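Local structure of chorismate synthase (1Q1L) at residues 171-176 with 210-215. The protein catalyses the last step of the shikimate pathway, probably with reduced FMN as cofactor, eliminating phosphate from 5-enolpyruvylshikimate-3-phosphate to give chorismate. Numbering follows the deposited sequence.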
loop_
_atom_site.group_PDB
_atom_site.type_symbol
_atom_site.label_atom_id
_atom_site.label_comp_id
_atom_site.label_asym_id
_atom_site.label_seq_id
_atom_site.Cartn_x
_atom_site.Cartn_y
_atom_site.Cartn_z
ATOM N N GLY A 171 -9.992 -17.428 -32.444
ATOM C CA GLY A 171 -11.300 -17.943 -32.797
ATOM C C GLY A 171 -11.291 -19.436 -32.543
ATOM O O GLY A 171 -10.695 -19.891 -31.567
ATOM N N GLN A 172 -11.938 -20.203 -33.415
ATOM C CA GLN A 172 -11.980 -21.652 -33.252
ATOM C C GLN A 172 -10.726 -22.330 -33.794
ATOM O O GLN A 172 -10.498 -23.514 -33.546
ATOM C CB GLN A 172 -13.217 -22.229 -33.947
ATOM C CG GLN A 172 -14.527 -22.040 -33.185
ATOM C CD GLN A 172 -14.535 -22.752 -31.838
ATOM O OE1 GLN A 172 -13.822 -23.739 -31.639
ATOM N NE2 GLN A 172 -15.360 -22.265 -30.913
ATOM N N LYS A 173 -9.910 -21.579 -34.528
ATOM C CA LYS A 173 -8.691 -22.133 -35.107
ATOM C C LYS A 173 -7.500 -22.063 -34.156
ATOM O O LYS A 173 -7.083 -20.980 -33.741
ATOM C CB LYS A 173 -8.349 -21.409 -36.413
ATOM C CG LYS A 173 -7.180 -22.036 -37.152
ATOM C CD LYS A 173 -6.989 -21.429 -38.530
ATOM C CE LYS A 173 -5.864 -22.132 -39.269
ATOM N NZ LYS A 173 -6.092 -23.606 -39.315
ATOM N N GLU A 174 -6.948 -23.226 -33.827
ATOM C CA GLU A 174 -5.818 -23.306 -32.911
ATOM C C GLU A 174 -4.531 -23.775 -33.586
ATOM O O GLU A 174 -4.562 -24.386 -34.658
ATOM C CB GLU A 174 -6.147 -24.265 -31.766
ATOM C CG GLU A 174 -7.577 -24.185 -31.270
ATOM C CD GLU A 174 -7.783 -24.948 -29.973
ATOM O OE1 GLU A 174 -7.291 -24.476 -28.929
ATOM O OE2 GLU A 174 -8.428 -26.018 -29.996
ATOM N N VAL A 175 -3.397 -23.478 -32.957
ATOM C CA VAL A 175 -2.113 -23.921 -33.482
ATOM C C VAL A 175 -1.968 -25.341 -32.948
ATOM O O VAL A 175 -1.558 -25.557 -31.809
ATOM C CB VAL A 175 -0.946 -23.046 -32.975
ATOM C CG1 VAL A 175 0.379 -23.637 -33.430
ATOM C CG2 VAL A 175 -1.089 -21.621 -33.506
ATOM N N GLU A 176 -2.321 -26.309 -33.787
ATOM C CA GLU A 176 -2.285 -27.717 -33.417
ATOM C C GLU A 176 -0.933 -28.252 -32.974
ATOM O O GLU A 176 -0.866 -29.141 -32.128
ATOM C CB GLU A 176 -2.829 -28.554 -34.575
ATOM C CG GLU A 176 -4.226 -28.129 -35.015
ATOM C CD GLU A 176 -5.262 -28.257 -33.907
ATOM O OE1 GLU A 176 -6.424 -27.859 -34.134
ATOM O OE2 GLU A 176 -4.925 -28.760 -32.813
ATOM N N ASP A 210 0.295 -18.459 -41.368
ATOM C CA ASP A 210 -0.300 -17.133 -41.495
ATOM C C ASP A 210 -1.412 -17.059 -42.533
ATOM O O ASP A 210 -2.568 -16.794 -42.192
ATOM C CB ASP A 210 0.781 -16.100 -41.818
ATOM C CG ASP A 210 1.558 -15.659 -40.584
ATOM O OD1 ASP A 210 1.914 -16.527 -39.754
ATOM O OD2 ASP A 210 1.817 -14.442 -40.449
ATOM N N GLU A 211 -1.064 -17.295 -43.795
ATOM C CA GLU A 211 -2.041 -17.249 -44.879
ATOM C C GLU A 211 -3.276 -18.063 -44.517
ATOM O O GLU A 211 -4.407 -17.626 -44.738
ATOM C CB GLU A 211 -1.421 -17.788 -46.166
ATOM C CG GLU A 211 -0.133 -17.087 -46.557
ATOM C CD GLU A 211 -0.284 -15.580 -46.593
ATOM O OE1 GLU A 211 -1.163 -15.088 -47.337
ATOM O OE2 GLU A 211 0.474 -14.889 -45.877
ATOM N N GLU A 212 -3.049 -19.245 -43.955
ATOM C CA GLU A 212 -4.137 -20.121 -43.550
ATOM C C GLU A 212 -5.025 -19.421 -42.526
ATOM O O GLU A 212 -6.251 -19.427 -42.647
ATOM C CB GLU A 212 -3.575 -21.410 -42.953
ATOM C CG GLU A 212 -4.636 -22.396 -42.497
ATOM C CD GLU A 212 -4.037 -23.652 -41.904
ATOM O OE1 GLU A 212 -4.809 -24.547 -41.497
ATOM O OE2 GLU A 212 -2.794 -23.747 -41.847
ATOM N N PHE A 213 -4.403 -18.818 -41.515
ATOM C CA PHE A 213 -5.153 -18.109 -40.485
ATOM C C PHE A 213 -5.832 -16.867 -41.047
ATOM O O PHE A 213 -6.983 -16.581 -40.716
ATOM C CB PHE A 213 -4.241 -17.711 -39.319
ATOM C CG PHE A 213 -4.118 -18.768 -38.259
ATOM C CD1 PHE A 213 -3.294 -19.871 -38.446
ATOM C CD2 PHE A 213 -4.859 -18.676 -37.083
ATOM C CE1 PHE A 213 -3.209 -20.869 -37.478
ATOM C CE2 PHE A 213 -4.783 -19.665 -36.113
ATOM C CZ PHE A 213 -3.956 -20.765 -36.308
ATOM N N LYS A 214 -5.118 -16.133 -41.894
ATOM C CA LYS A 214 -5.665 -14.925 -42.498
ATOM C C LYS A 214 -6.946 -15.247 -43.263
ATOM O O LYS A 214 -7.833 -14.407 -43.387
ATOM C CB LYS A 214 -4.643 -14.291 -43.443
ATOM C CG LYS A 214 -3.279 -14.062 -42.815
ATOM C CD LYS A 214 -2.772 -12.650 -43.060
ATOM C CE LYS A 214 -2.596 -12.352 -44.541
ATOM N NZ LYS A 214 -2.141 -10.949 -44.776
ATOM N N THR A 215 -7.035 -16.470 -43.774
ATOM C CA THR A 215 -8.211 -16.898 -44.518
ATOM C C THR A 215 -9.391 -17.081 -43.569
ATOM O O THR A 215 -10.452 -16.488 -43.761
ATOM C CB THR A 215 -7.948 -18.227 -45.258
ATOM O OG1 THR A 215 -6.950 -18.018 -46.266
ATOM C CG2 THR A 215 -9.226 -18.743 -45.908
#
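Lys-173 and Glu-212 form a salt bridge, Lys-173 NZ donating a hydrogen bond to Glu-212 OE1 at 2.7 Å. The ammonium meets OE1 from above the carboxylate plane, 62° out of it, and the two side chains cross at about a right angle. The fully extended Glu-212 carries its carboxylate out from helix 210-221, while the lysine bends only at its last torsion (chi4 54°), which sets NZ on the glutamate side. On the way there the lysine chain lies across one face of the Phe-213 ring. Lys-173 CE makes a CH-pi contact over that face, 3.6 Å from the Phe-213 ring centroid. Lys-173 CG sits 3.5 Å from Phe-213 CE2. Lys-173 NZ adds an off-centre cation-pi contact, 4.8 Å from the Phe-213 centroid. Val-175 CG2 packs obliquely against Phe-213 CZ at 4.1 Å, and Leu-202 and Ile-204 also touch the Phe-213 side chain. An alanine in place of Phe-213 would probably leave the lysine methylenes without their aromatic support and open a gap beside Val-175. The contact thus fastens helix 210-221 to strand 173-174, an outermost strand, within this chain, of the antiparallel sheet that also holds strand 162-170, away from the probable FMN and NADP sites. Its chemistry is amphipathic: one lysine lays its hydrocarbon on a buried ring and delivers its charge to a carboxylate that probably steadies the ammonium beside the aromatic face.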